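Local coordinates for Glyco_hydro_cc domain-containing protein (Pseudomonas viridiflava, PDB 6UAV) that hydrolyses beta-1,3-glucan as an endo-beta-1,3-glucanase of glycoside hydrolase family 128, subgroup II, at residues T1-G7 with Y253-Y258; I76-I82 with G113-P119; W102-E106 with D151-D155; Q203-A208 with E248-Y253. The contacts are given in a common frame with arbitrary orientation. Numbering follows the deposited sequence.

Contact 1: residues T1-G7 with Y253-Y258; sequences TKSVKRG and YLSLPY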
loop_
_atom_site.group_PDB
_atom_site.type_symbol
_atom_site.label_atom_id
_atom_site.label_comp_id
_atom_site.label_asym_id
_atom_site.label_seq_id
_atom_site.Cartn_x
_atom_site.Cartn_y
_atom_site.Cartn_z
ATOM N N THR A 1 19.834 -9.699 5.419
ATOM C CA THR A 1 18.618 -9.886 6.270
ATOM C C THR A 1 17.954 -8.527 6.516
ATOM O O THR A 1 18.652 -7.524 6.722
ATOM C CB THR A 1 18.934 -10.534 7.621
ATOM O OG1 THR A 1 19.680 -11.722 7.338
ATOM C CG2 THR A 1 17.680 -10.837 8.413
ATOM N N LYS A 2 16.640 -8.488 6.469
ATOM C CA LYS A 2 15.947 -7.189 6.503
ATOM C C LYS A 2 14.493 -7.450 6.904
ATOM O O LYS A 2 14.094 -8.639 7.072
ATOM C CB LYS A 2 16.070 -6.516 5.134
ATOM C CG LYS A 2 15.526 -7.385 4.030
ATOM C CD LYS A 2 15.785 -6.817 2.631
ATOM C CE LYS A 2 15.525 -7.856 1.560
ATOM N NZ LYS A 2 15.912 -7.397 0.199
ATOM N N SER A 3 13.740 -6.380 7.112
ATOM C CA SER A 3 12.349 -6.529 7.589
ATOM C C SER A 3 11.472 -7.116 6.493
ATOM O O SER A 3 11.393 -6.507 5.410
ATOM C CB SER A 3 11.759 -5.209 7.943
ATOM O OG SER A 3 10.440 -5.458 8.403
ATOM N N VAL A 4 10.670 -8.144 6.741
ATOM C CA VAL A 4 9.650 -8.586 5.731
ATOM C C VAL A 4 8.622 -7.472 5.537
ATOM O O VAL A 4 7.966 -7.471 4.509
ATOM C CB VAL A 4 8.945 -9.898 6.123
ATOM C CG1 VAL A 4 8.256 -9.765 7.472
ATOM C CG2 VAL A 4 7.951 -10.391 5.041
ATOM N N LYS A 5 8.459 -6.547 6.502
ATOM C CA LYS A 5 7.361 -5.534 6.381
ATOM C C LYS A 5 7.740 -4.430 5.394
ATOM O O LYS A 5 6.857 -3.736 4.909
ATOM C CB LYS A 5 7.117 -4.857 7.732
ATOM C CG LYS A 5 6.854 -5.807 8.881
ATOM C CD LYS A 5 5.968 -5.141 9.942
ATOM C CE LYS A 5 5.844 -5.979 11.213
ATOM N NZ LYS A 5 4.733 -5.471 12.080
ATOM N N ARG A 6 9.039 -4.169 5.218
ATOM C CA ARG A 6 9.495 -2.864 4.699
ATOM C C ARG A 6 9.373 -2.775 3.181
ATOM O O ARG A 6 10.075 -3.447 2.485
ATOM C CB ARG A 6 10.910 -2.562 5.218
ATOM C CG ARG A 6 11.318 -1.144 4.881
ATOM C CD ARG A 6 12.415 -0.609 5.787
ATOM N NE ARG A 6 12.143 -0.846 7.195
ATOM C CZ ARG A 6 13.055 -0.934 8.166
ATOM N NH1 ARG A 6 14.337 -0.680 7.961
ATOM N NH2 ARG A 6 12.637 -1.248 9.371
ATOM N N GLY A 7 8.549 -1.860 2.679
ATOM C CA GLY A 7 8.353 -1.699 1.244
ATOM C C GLY A 7 8.405 -0.257 0.814
ATOM O O GLY A 7 8.559 0.671 1.630
ATOM N N TYR A 253 15.836 5.227 6.008
ATOM C CA TYR A 253 14.736 4.223 5.919
ATOM C C TYR A 253 15.263 2.792 5.951
ATOM O O TYR A 253 14.740 1.922 6.726
ATOM C CB TYR A 253 13.909 4.450 4.668
ATOM C CG TYR A 253 12.660 3.614 4.525
ATOM C CD1 TYR A 253 11.663 3.589 5.483
ATOM C CD2 TYR A 253 12.413 2.887 3.365
ATOM C CE1 TYR A 253 10.492 2.855 5.339
ATOM C CE2 TYR A 253 11.235 2.177 3.184
ATOM C CZ TYR A 253 10.246 2.171 4.160
ATOM O OH TYR A 253 9.084 1.478 4.069
ATOM N N LEU A 254 16.262 2.518 5.126
ATOM C CA LEU A 254 16.756 1.132 4.962
ATOM C C LEU A 254 17.499 0.672 6.199
ATOM O O LEU A 254 17.598 -0.592 6.403
ATOM C CB LEU A 254 17.610 1.038 3.683
ATOM C CG LEU A 254 16.933 1.515 2.401
ATOM C CD1 LEU A 254 17.895 1.397 1.226
ATOM C CD2 LEU A 254 15.668 0.768 2.104
ATOM N N SER A 255 18.008 1.598 6.996
ATOM C CA SER A 255 18.842 1.325 8.201
ATOM C C SER A 255 17.983 1.080 9.427
ATOM O O SER A 255 18.531 0.583 10.424
ATOM C CB SER A 255 19.727 2.529 8.518
ATOM O OG SER A 255 18.967 3.532 9.272
ATOM N N LEU A 256 16.729 1.508 9.420
ATOM C CA LEU A 256 15.899 1.469 10.653
ATOM C C LEU A 256 15.786 0.032 11.160
ATOM O O LEU A 256 15.693 -0.922 10.387
ATOM C CB LEU A 256 14.538 2.120 10.377
ATOM C CG LEU A 256 14.649 3.638 10.249
ATOM C CD1 LEU A 256 13.345 4.261 9.734
ATOM C CD2 LEU A 256 15.083 4.256 11.552
ATOM N N PRO A 257 15.772 -0.136 12.502
ATOM C CA PRO A 257 15.551 -1.431 13.111
ATOM C C PRO A 257 14.180 -1.982 12.706
ATOM O O PRO A 257 13.351 -1.267 12.218
ATOM C CB PRO A 257 15.523 -1.135 14.618
ATOM C CG PRO A 257 16.262 0.180 14.767
ATOM C CD PRO A 257 15.939 0.942 13.498
ATOM N N TYR A 258 13.979 -3.262 12.942
ATOM C CA TYR A 258 12.681 -3.911 12.646
ATOM C C TYR A 258 12.426 -4.985 13.687
ATOM O O TYR A 258 13.290 -5.294 14.525
ATOM C CB TYR A 258 12.676 -4.537 11.248
ATOM C CG TYR A 258 13.902 -5.350 10.912
ATOM C CD1 TYR A 258 14.005 -6.694 11.184
ATOM C CD2 TYR A 258 14.958 -4.733 10.289
ATOM C CE1 TYR A 258 15.163 -7.409 10.885
ATOM C CE2 TYR A 258 16.127 -5.410 10.017
ATOM C CZ TYR A 258 16.222 -6.753 10.290
ATOM O OH TYR A 258 17.404 -7.336 9.941
#

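Contact 2: residues I76-I82 with G113-P119; sequences IRYLLVI and GVKLVGP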
loop_
_atom_site.group_PDB
_atom_site.type_symbol
_atom_site.label_atom_id
_atom_site.label_comp_id
_atom_site.label_asym_id
_atom_site.label_seq_id
_atom_site.Cartn_x
_atom_site.Cartn_y
_atom_site.Cartn_z
ATOM N N ILE A 76 3.830 -15.184 -5.723
ATOM C CA ILE A 76 2.943 -14.050 -5.382
ATOM C C ILE A 76 1.771 -14.585 -4.564
ATOM O O ILE A 76 1.026 -15.387 -5.098
ATOM C CB ILE A 76 2.444 -13.259 -6.599
ATOM C CG1 ILE A 76 3.597 -12.736 -7.449
ATOM C CG2 ILE A 76 1.505 -12.167 -6.171
ATOM C CD1 ILE A 76 3.176 -11.888 -8.657
ATOM N N ARG A 77 1.656 -14.127 -3.325
ATOM C CA ARG A 77 0.673 -14.665 -2.360
ATOM C C ARG A 77 -0.376 -13.640 -1.966
ATOM O O ARG A 77 -1.290 -14.003 -1.249
ATOM C CB ARG A 77 1.388 -15.211 -1.129
ATOM C CG ARG A 77 2.345 -16.371 -1.407
ATOM C CD ARG A 77 1.705 -17.598 -2.033
ATOM N NE ARG A 77 0.771 -18.216 -1.097
ATOM C CZ ARG A 77 -0.295 -19.006 -1.394
ATOM N NH1 ARG A 77 -1.006 -19.527 -0.398
ATOM N NH2 ARG A 77 -0.626 -19.307 -2.643
ATOM N N TYR A 78 -0.251 -12.399 -2.413
ATOM C CA TYR A 78 -1.094 -11.242 -2.026
ATOM C C TYR A 78 -1.451 -10.455 -3.263
ATOM O O TYR A 78 -0.638 -10.391 -4.184
ATOM C CB TYR A 78 -0.339 -10.364 -1.022
ATOM C CG TYR A 78 -0.111 -11.105 0.265
ATOM C CD1 TYR A 78 -1.115 -11.225 1.204
ATOM C CD2 TYR A 78 1.087 -11.685 0.518
ATOM C CE1 TYR A 78 -0.933 -11.952 2.368
ATOM C CE2 TYR A 78 1.291 -12.424 1.676
ATOM C CZ TYR A 78 0.286 -12.537 2.601
ATOM O OH TYR A 78 0.499 -13.253 3.758
ATOM N N LEU A 79 -2.661 -9.920 -3.260
ATOM C CA LEU A 79 -3.161 -9.023 -4.301
ATOM C C LEU A 79 -3.725 -7.787 -3.620
ATOM O O LEU A 79 -4.687 -7.913 -2.860
ATOM C CB LEU A 79 -4.217 -9.758 -5.121
ATOM C CG LEU A 79 -4.835 -8.937 -6.248
ATOM C CD1 LEU A 79 -3.776 -8.604 -7.318
ATOM C CD2 LEU A 79 -6.054 -9.656 -6.860
ATOM N N LEU A 80 -3.172 -6.623 -3.924
ATOM C CA LEU A 80 -3.695 -5.371 -3.402
ATOM C C LEU A 80 -4.904 -5.013 -4.246
ATOM O O LEU A 80 -4.856 -5.203 -5.489
ATOM C CB LEU A 80 -2.632 -4.293 -3.557
ATOM C CG LEU A 80 -1.382 -4.524 -2.715
ATOM C CD1 LEU A 80 -0.285 -3.559 -3.185
ATOM C CD2 LEU A 80 -1.676 -4.354 -1.241
ATOM N N VAL A 81 -5.960 -4.557 -3.594
ATOM C CA VAL A 81 -7.184 -4.199 -4.345
ATOM C C VAL A 81 -7.746 -2.864 -3.890
ATOM O O VAL A 81 -7.797 -2.592 -2.668
ATOM C CB VAL A 81 -8.206 -5.348 -4.259
ATOM C CG1 VAL A 81 -7.717 -6.634 -4.880
ATOM C CG2 VAL A 81 -8.702 -5.604 -2.842
ATOM N N ILE A 82 -8.224 -2.116 -4.874
ATOM C CA ILE A 82 -9.043 -0.886 -4.742
ATOM C C ILE A 82 -8.279 0.253 -4.049
ATOM O O ILE A 82 -8.267 0.335 -2.816
ATOM C CB ILE A 82 -10.421 -1.152 -4.099
ATOM C CG1 ILE A 82 -11.112 -2.379 -4.741
ATOM C CG2 ILE A 82 -11.211 0.151 -4.282
ATOM C CD1 ILE A 82 -12.601 -2.511 -4.555
ATOM N N GLY A 113 -5.103 -18.509 -5.299
ATOM C CA GLY A 113 -4.629 -18.660 -3.910
ATOM C C GLY A 113 -4.206 -17.346 -3.273
ATOM O O GLY A 113 -3.919 -17.345 -2.050
ATOM N N VAL A 114 -4.244 -16.212 -3.979
ATOM C CA VAL A 114 -3.738 -14.938 -3.392
ATOM C C VAL A 114 -4.706 -14.477 -2.301
ATOM O O VAL A 114 -5.935 -14.649 -2.470
ATOM C CB VAL A 114 -3.560 -13.832 -4.442
ATOM C CG1 VAL A 114 -2.453 -14.185 -5.437
ATOM C CG2 VAL A 114 -4.845 -13.450 -5.158
ATOM N N LYS A 115 -4.186 -13.821 -1.269
ATOM C CA LYS A 115 -5.015 -13.205 -0.199
ATOM C C LYS A 115 -5.375 -11.816 -0.709
ATOM O O LYS A 115 -4.549 -11.201 -1.495
ATOM C CB LYS A 115 -4.212 -13.117 1.079
ATOM C CG LYS A 115 -3.848 -14.415 1.757
ATOM C CD LYS A 115 -4.955 -15.284 2.087
ATOM C CE LYS A 115 -4.480 -16.553 2.756
ATOM N NZ LYS A 115 -5.616 -17.482 2.937
ATOM N N LEU A 116 -6.538 -11.335 -0.360
ATOM C CA LEU A 116 -6.977 -10.013 -0.813
ATOM C C LEU A 116 -6.569 -8.994 0.254
ATOM O O LEU A 116 -6.983 -9.115 1.390
ATOM C CB LEU A 116 -8.469 -10.026 -1.040
ATOM C CG LEU A 116 -8.984 -10.985 -2.104
ATOM C CD1 LEU A 116 -10.493 -10.825 -2.214
ATOM C CD2 LEU A 116 -8.358 -10.719 -3.485
ATOM N N VAL A 117 -5.839 -7.960 -0.167
ATOM C CA VAL A 117 -5.364 -6.859 0.692
ATOM C C VAL A 117 -6.045 -5.580 0.233
ATOM O O VAL A 117 -5.623 -4.970 -0.744
ATOM C CB VAL A 117 -3.840 -6.792 0.648
ATOM C CG1 VAL A 117 -3.335 -5.660 1.542
ATOM C CG2 VAL A 117 -3.225 -8.126 1.056
ATOM N N GLY A 118 -7.029 -5.122 0.972
ATOM C CA GLY A 118 -7.743 -3.904 0.576
ATOM C C GLY A 118 -9.188 -3.998 1.043
ATOM O O GLY A 118 -9.548 -4.954 1.703
ATOM N N PRO A 119 -10.056 -3.046 0.686
ATOM C CA PRO A 119 -9.682 -1.843 -0.029
ATOM C C PRO A 119 -8.653 -1.004 0.753
ATOM O O PRO A 119 -8.602 -1.094 1.953
ATOM C CB PRO A 119 -11.033 -1.117 -0.208
ATOM C CG PRO A 119 -12.031 -2.180 -0.060
ATOM C CD PRO A 119 -11.471 -3.066 1.021
HETATM O O HOH W 1 -1.865 -16.585 -0.328
HETATM O O HOH W 2 -5.252 -2.232 -1.275
#

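Contact 3: residues W102-E106 with D151-D155; sequences WPRLE and DPQID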
loop_
_atom_site.group_PDB
_atom_site.type_symbol
_atom_site.label_atom_id
_atom_site.label_comp_id
_atom_site.label_asym_id
_atom_site.label_seq_id
_atom_site.Cartn_x
_atom_site.Cartn_y
_atom_site.Cartn_z
ATOM N N TRP A 102 -16.549 -7.140 -6.054
ATOM C CA TRP A 102 -15.828 -7.996 -5.080
ATOM C C TRP A 102 -15.840 -9.455 -5.479
ATOM O O TRP A 102 -14.812 -10.136 -5.331
ATOM C CB TRP A 102 -16.356 -7.763 -3.644
ATOM C CG TRP A 102 -15.285 -8.021 -2.627
ATOM C CD1 TRP A 102 -15.088 -9.119 -1.819
ATOM C CD2 TRP A 102 -14.171 -7.160 -2.393
ATOM N NE1 TRP A 102 -13.948 -8.946 -1.086
ATOM C CE2 TRP A 102 -13.353 -7.781 -1.423
ATOM C CE3 TRP A 102 -13.768 -5.928 -2.911
ATOM C CZ2 TRP A 102 -12.183 -7.196 -0.932
ATOM C CZ3 TRP A 102 -12.632 -5.334 -2.381
ATOM C CH2 TRP A 102 -11.867 -5.958 -1.410
ATOM N N PRO A 103 -16.970 -10.038 -5.945
ATOM C CA PRO A 103 -16.982 -11.476 -6.293
ATOM C C PRO A 103 -15.915 -11.835 -7.350
ATOM O O PRO A 103 -15.397 -12.960 -7.317
ATOM C CB PRO A 103 -18.417 -11.735 -6.774
ATOM C CG PRO A 103 -19.242 -10.652 -6.007
ATOM C CD PRO A 103 -18.323 -9.445 -6.064
ATOM N N ARG A 104 -15.661 -10.948 -8.300
ATOM C CA ARG A 104 -14.555 -11.110 -9.307
ATOM C C ARG A 104 -13.193 -11.253 -8.602
ATOM O O ARG A 104 -12.380 -12.104 -9.021
ATOM C CB ARG A 104 -14.597 -9.943 -10.302
ATOM C CG ARG A 104 -15.753 -10.062 -11.288
ATOM C CD ARG A 104 -15.905 -8.789 -12.094
ATOM N NE ARG A 104 -14.778 -8.411 -12.926
ATOM C CZ ARG A 104 -14.690 -7.229 -13.521
ATOM N NH1 ARG A 104 -15.718 -6.395 -13.397
ATOM N NH2 ARG A 104 -13.652 -6.920 -14.294
ATOM N N LEU A 105 -12.941 -10.460 -7.556
ATOM C CA LEU A 105 -11.706 -10.536 -6.740
ATOM C C LEU A 105 -11.701 -11.823 -5.945
ATOM O O LEU A 105 -10.637 -12.463 -5.846
ATOM C CB LEU A 105 -11.585 -9.293 -5.860
ATOM C CG LEU A 105 -11.675 -7.976 -6.630
ATOM C CD1 LEU A 105 -11.563 -6.867 -5.658
ATOM C CD2 LEU A 105 -10.586 -7.843 -7.711
ATOM N N GLU A 106 -12.831 -12.189 -5.330
ATOM C CA GLU A 106 -12.912 -13.461 -4.593
ATOM C C GLU A 106 -12.642 -14.617 -5.550
ATOM O O GLU A 106 -12.073 -15.677 -5.113
ATOM C CB GLU A 106 -14.300 -13.560 -3.935
ATOM C CG GLU A 106 -14.484 -12.578 -2.830
ATOM C CD GLU A 106 -15.871 -12.529 -2.234
ATOM O OE1 GLU A 106 -16.812 -12.806 -2.978
ATOM O OE2 GLU A 106 -15.993 -12.182 -1.009
ATOM N N ASP A 151 -20.172 -11.862 4.823
ATOM C CA ASP A 151 -19.224 -10.733 4.739
ATOM C C ASP A 151 -18.315 -10.903 3.524
ATOM O O ASP A 151 -17.999 -12.022 3.182
ATOM C CB ASP A 151 -18.373 -10.614 6.014
ATOM C CG ASP A 151 -19.091 -9.962 7.199
ATOM O OD1 ASP A 151 -20.126 -9.304 7.009
ATOM O OD2 ASP A 151 -18.536 -10.066 8.270
ATOM N N PRO A 152 -17.847 -9.803 2.915
ATOM C CA PRO A 152 -16.855 -9.874 1.832
ATOM C C PRO A 152 -15.572 -10.498 2.369
ATOM O O PRO A 152 -15.231 -10.312 3.565
ATOM C CB PRO A 152 -16.640 -8.423 1.422
ATOM C CG PRO A 152 -17.004 -7.631 2.662
ATOM C CD PRO A 152 -18.127 -8.406 3.294
ATOM N N GLN A 153 -14.881 -11.265 1.516
ATOM C CA GLN A 153 -13.560 -11.807 1.913
ATOM C C GLN A 153 -12.578 -10.644 2.014
ATOM O O GLN A 153 -12.348 -9.972 1.011
ATOM C CB GLN A 153 -13.063 -12.742 0.824
ATOM C CG GLN A 153 -11.705 -13.383 1.167
ATOM C CD GLN A 153 -11.146 -14.131 -0.031
ATOM O OE1 GLN A 153 -11.924 -14.642 -0.839
ATOM N NE2 GLN A 153 -9.821 -14.191 -0.168
ATOM N N ILE A 154 -12.062 -10.406 3.198
ATOM C CA ILE A 154 -11.010 -9.385 3.420
ATOM C C ILE A 154 -9.956 -10.091 4.236
ATOM O O ILE A 154 -10.222 -10.445 5.385
ATOM C CB ILE A 154 -11.535 -8.109 4.092
ATOM C CG1 ILE A 154 -12.561 -7.350 3.228
ATOM C CG2 ILE A 154 -10.318 -7.195 4.387
ATOM C CD1 ILE A 154 -13.110 -6.133 3.943
ATOM N N ASP A 155 -8.812 -10.360 3.633
ATOM C CA ASP A 155 -7.692 -11.014 4.352
ATOM C C ASP A 155 -6.947 -9.938 5.165
ATOM O O ASP A 155 -6.643 -10.205 6.377
ATOM C CB ASP A 155 -6.841 -11.824 3.379
ATOM C CG ASP A 155 -7.624 -12.943 2.727
ATOM O OD1 ASP A 155 -8.061 -13.899 3.495
ATOM O OD2 ASP A 155 -7.910 -12.808 1.489
HETATM O O HOH W 3 -17.397 -13.635 0.956
HETATM O O HOH W 4 -12.045 -16.704 -2.520
#

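Contact 4: residues Q203-A208 with E248-Y253; sequences QKQQMA and ELGQYY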
loop_
_atom_site.group_PDB
_atom_site.type_symbol
_atom_site.label_atom_id
_atom_site.label_comp_id
_atom_site.label_asym_id
_atom_site.label_seq_id
_atom_site.Cartn_x
_atom_site.Cartn_y
_atom_site.Cartn_z
ATOM N N GLN A 203 11.077 15.066 8.645
ATOM C CA GLN A 203 10.563 13.851 7.949
ATOM C C GLN A 203 11.303 12.637 8.511
ATOM O O GLN A 203 10.674 11.580 8.685
ATOM C CB GLN A 203 10.721 13.921 6.425
ATOM C CG GLN A 203 9.938 12.875 5.670
ATOM C CD GLN A 203 8.450 13.011 5.876
ATOM O OE1 GLN A 203 7.880 12.251 6.626
ATOM N NE2 GLN A 203 7.825 13.937 5.163
ATOM N N LYS A 204 12.618 12.767 8.791
ATOM C CA LYS A 204 13.394 11.611 9.358
ATOM C C LYS A 204 12.816 11.244 10.724
ATOM O O LYS A 204 12.621 10.029 11.057
ATOM C CB LYS A 204 14.896 11.921 9.462
ATOM C CG LYS A 204 15.679 11.905 8.153
ATOM C CD LYS A 204 17.125 12.364 8.283
ATOM C CE LYS A 204 17.947 11.337 9.028
ATOM N NZ LYS A 204 19.327 11.826 9.195
ATOM N N GLN A 205 12.541 12.262 11.543
ATOM C CA GLN A 205 11.965 12.052 12.897
ATOM C C GLN A 205 10.648 11.285 12.746
ATOM O O GLN A 205 10.396 10.311 13.489
ATOM C CB GLN A 205 11.863 13.391 13.610
ATOM C CG GLN A 205 11.529 13.260 15.093
ATOM C CD GLN A 205 10.085 12.943 15.387
ATOM O OE1 GLN A 205 9.174 13.288 14.628
ATOM N NE2 GLN A 205 9.857 12.261 16.501
ATOM N N GLN A 206 9.797 11.727 11.841
ATOM C CA GLN A 206 8.452 11.134 11.717
ATOM C C GLN A 206 8.563 9.748 11.051
ATOM O O GLN A 206 7.855 8.821 11.507
ATOM C CB GLN A 206 7.533 12.064 10.945
ATOM C CG GLN A 206 6.891 13.091 11.854
ATOM C CD GLN A 206 6.011 12.418 12.892
ATOM O OE1 GLN A 206 4.964 11.855 12.529
ATOM N NE2 GLN A 206 6.445 12.449 14.166
ATOM N N MET A 207 9.485 9.559 10.107
ATOM C CA MET A 207 9.740 8.212 9.532
ATOM C C MET A 207 10.156 7.268 10.646
ATOM O O MET A 207 9.617 6.147 10.722
ATOM C CB MET A 207 10.831 8.255 8.446
ATOM C CG MET A 207 11.262 6.874 8.019
ATOM S SD MET A 207 12.576 6.967 6.808
ATOM C CE MET A 207 11.575 7.298 5.355
ATOM N N ALA A 208 11.064 7.668 11.509
ATOM C CA ALA A 208 11.509 6.741 12.579
ATOM C C ALA A 208 10.308 6.384 13.482
ATOM O O ALA A 208 10.133 5.218 13.851
ATOM C CB ALA A 208 12.673 7.355 13.343
ATOM N N GLU A 248 19.549 10.901 1.620
ATOM C CA GLU A 248 19.739 10.706 3.068
ATOM C C GLU A 248 18.515 9.982 3.654
ATOM O O GLU A 248 18.694 9.041 4.430
ATOM C CB GLU A 248 20.012 12.045 3.724
ATOM C CG GLU A 248 20.184 11.915 5.196
ATOM C CD GLU A 248 20.640 13.219 5.820
ATOM O OE1 GLU A 248 21.174 14.051 5.082
ATOM O OE2 GLU A 248 20.306 13.425 6.991
ATOM N N LEU A 249 17.317 10.414 3.307
ATOM C CA LEU A 249 16.085 9.787 3.840
ATOM C C LEU A 249 16.088 8.301 3.471
ATOM O O LEU A 249 15.700 7.477 4.315
ATOM C CB LEU A 249 14.820 10.471 3.315
ATOM C CG LEU A 249 13.551 9.945 3.981
ATOM C CD1 LEU A 249 13.411 10.506 5.385
ATOM C CD2 LEU A 249 12.336 10.260 3.126
ATOM N N GLY A 250 16.448 7.990 2.219
ATOM C CA GLY A 250 16.415 6.598 1.745
ATOM C C GLY A 250 17.385 5.739 2.526
ATOM O O GLY A 250 17.026 4.663 2.952
ATOM N N GLN A 251 18.628 6.213 2.689
ATOM C CA GLN A 251 19.623 5.462 3.478
ATOM C C GLN A 251 18.996 5.248 4.869
ATOM O O GLN A 251 19.136 4.147 5.463
ATOM C CB GLN A 251 20.958 6.227 3.485
ATOM C CG GLN A 251 22.115 5.417 4.014
ATOM C CD GLN A 251 22.831 4.659 2.915
ATOM O OE1 GLN A 251 22.790 3.425 2.847
ATOM N NE2 GLN A 251 23.506 5.397 2.033
ATOM N N TYR A 252 18.397 6.285 5.436
ATOM C CA TYR A 252 17.886 6.239 6.825
ATOM C C TYR A 252 16.791 5.167 6.918
ATOM O O TYR A 252 16.870 4.240 7.766
ATOM C CB TYR A 252 17.420 7.623 7.259
ATOM C CG TYR A 252 16.989 7.714 8.697
ATOM C CD1 TYR A 252 17.918 7.565 9.712
ATOM C CD2 TYR A 252 15.709 8.068 9.056
ATOM C CE1 TYR A 252 17.576 7.717 11.049
ATOM C CE2 TYR A 252 15.352 8.237 10.383
ATOM C CZ TYR A 252 16.273 8.035 11.396
ATOM O OH TYR A 252 15.956 8.145 12.733
ATOM N N TYR A 253 15.836 5.227 6.008
ATOM C CA TYR A 253 14.736 4.223 5.919
ATOM C C TYR A 253 15.263 2.792 5.951
ATOM O O TYR A 253 14.740 1.922 6.726
ATOM C CB TYR A 253 13.909 4.450 4.668
ATOM C CG TYR A 253 12.660 3.614 4.525
ATOM C CD1 TYR A 253 11.663 3.589 5.483
ATOM C CD2 TYR A 253 12.413 2.887 3.365
ATOM C CE1 TYR A 253 10.492 2.855 5.339
ATOM C CE2 TYR A 253 11.235 2.177 3.184
ATOM C CZ TYR A 253 10.246 2.171 4.160
ATOM O OH TYR A 253 9.084 1.478 4.069
#

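Contact 1: residues T1-G7 with Y253-Y258
Segment T1-G7 makes a type I turn from S3 to R6 and starts strand 6-9. Segment Y253-Y258 ends helix 248-255 and runs on as loop. The backbones are closest at S3 and Y258, with CA atoms 5.7 Å apart, and open to 8.3 Å between R6 CA and L254 CA. R6 dominates the contact. Its guanidinium donates to the carbonyls beyond the helix: R6 NH1 to L256 O at 2.8 Å and R6 NH2 to P257 O at 2.9 Å. R6 NE hydrogen-bonds Y223 OH. R6 CD lies over the face of the Y253 ring, 3.9 Å from its centroid, a CH-pi contact. Y253 OH donates to G7 O at 2.6 Å. The Y258 ring covers the backbone of K2 and S3. S3 OG accepts from K5 N at 3.0 Å in an ST turn and also hydrogen-bonds E215 OE2 on helix 200-216. Here the chain ends meet: the first strand of the (beta/alpha)8 barrel packs against the last helix and the tail after it.

Contact 2: residues I76-I82 with G113-P119
Four backbone hydrogen bonds hold these strands together, each 2.9 Å long: K115 N to R77 O, L79 N to K115 O, V117 N to L79 O, and V81 N to V117 O. L79 bonds K115 through its N and V117 through its O, two residues apart on the other strand, the signature of a parallel pair. Strands 78-81 and 115-121 are neighbours in the TIM barrel, joined through helix 95-112 as a beta-alpha-beta unit. One water donates to R77 O and G113 O, both at 2.8 Å; another donates to V81 O at 2.9 Å and V117 O at 2.8 Å. Side chains of Y78, L80, K115 and V117 share one face of the sheet. Y78 meets W181 and F221 of other strands, so this face turns to the barrel interior. On it L80 CD2 meets V117 CG1 at 3.5 Å. L79 and L116 face the surrounding helices; L79 touches L66 of helix 63-72, and L79 CB lies 3.7 Å from V114 CG2. Helix 95-112 covers V81 through W102 and L105. At G118 a CB would clash with V81 O. P119 follows a cis peptide bond, and P119 CA makes a CA-H...O contact with V81 O at 3.3 Å.

Contact 3: residues W102-E106 with D151-D155
D151-D155 is the end of the loop that leads from helix 132-146 into strand 156-161 of the TIM barrel. It packs against the side of helix 95-112, which precedes strand 115-121. D151 joins through water alone: one molecule donates to D151 O and to E106 OE2, at 2.8 Å each. P152 sets its ring beside the indole, with P152 CB 3.7 Å from W102 CD1. F139 also meets the indole, edge-to-face, from helix 132-146. Q153 carries both direct hydrogen bonds. Q153 N donates to E106 OE2 at 2.9 Å, and Q153 O accepts from W102 NE1 at 2.8 Å. W102 and E106 are one helical turn apart, as the 2.9 Å bond from E106 N to W102 O confirms. Their side chains therefore grip the same loop residue by its backbone. The other carboxylate oxygen, E106 OE1, hydrogen-bonds Y143 OH. The Q153 side chain adds a water link: a second molecule donates to E106 O at 2.8 Å and to Q153 OE1 at 2.7 Å. I154 adds a looser apolar contact, CG1 to W102 CZ2 at 4.2 Å. D155 closes the loop without reaching W102-E106: D155 OD2 accepts from Q153 NE2 at 2.9 Å.

Contact 4: residues Q203-A208 with E248-Y253
This is a side-by-side packing of two helices on the outside of the barrel, helix 200-216 and the final helix 248-255. The segments run nearly parallel, with axes 10.6 Å apart at closest approach and 20° between their directions. On the more open side, K204 NZ forms a 2.9 Å salt bridge with E248 OE2. The lysine also lies across Y252. K204 CE is 3.8 Å from the centroid of the Y252 ring in a CH-pi contact, and K204 NZ is 4.8 Å from the same centroid, over the face, as a cation-pi pair. Y252 reaches along the neighbouring helix, so that Y252 CE2 lies 3.3 Å from K204 O and Y252 OH 3.4 Å from A208 CB. M207 fills the inner side. M207 CE packs 3.6 Å from L249 CG, and M207 SD sits 3.6 Å from Y253 CB. The sulfur lies obliquely to the rings of Y252 and Y253 in two Met-aromatic contacts. W225 of strand 220-225 touches M207, L249 and Y253 from the barrel wall. The arrangement belongs to the outer helical layer of a TIM barrel: the helix before the eighth strand and the helix after it pack as neighbours and cover that strand.

How the contacts relate
The four contacts sample two regions of one TIM barrel. Contacts 1 and 4 share Y253 and helix 248-255; their centres are about 12 Å apart, and L256 CD1 of contact 1 packs 3.8 Å from M207 CG of contact 4. Contacts 2 and 3 have centres about 10 Å apart and alternate along the chain. D155 OD2 lies 2.7 Å from L116 N, probably a hydrogen bond, and W102 CH2 packs 3.5 Å from V81 CG2. Across the chain's centre, contacts 3 and 4 are about 36 Å apart by their centres. Contact 1 encloses the others along the sequence. Contacts 1 and 2 reach the same closed sheet, with nearest atoms about 8 Å apart.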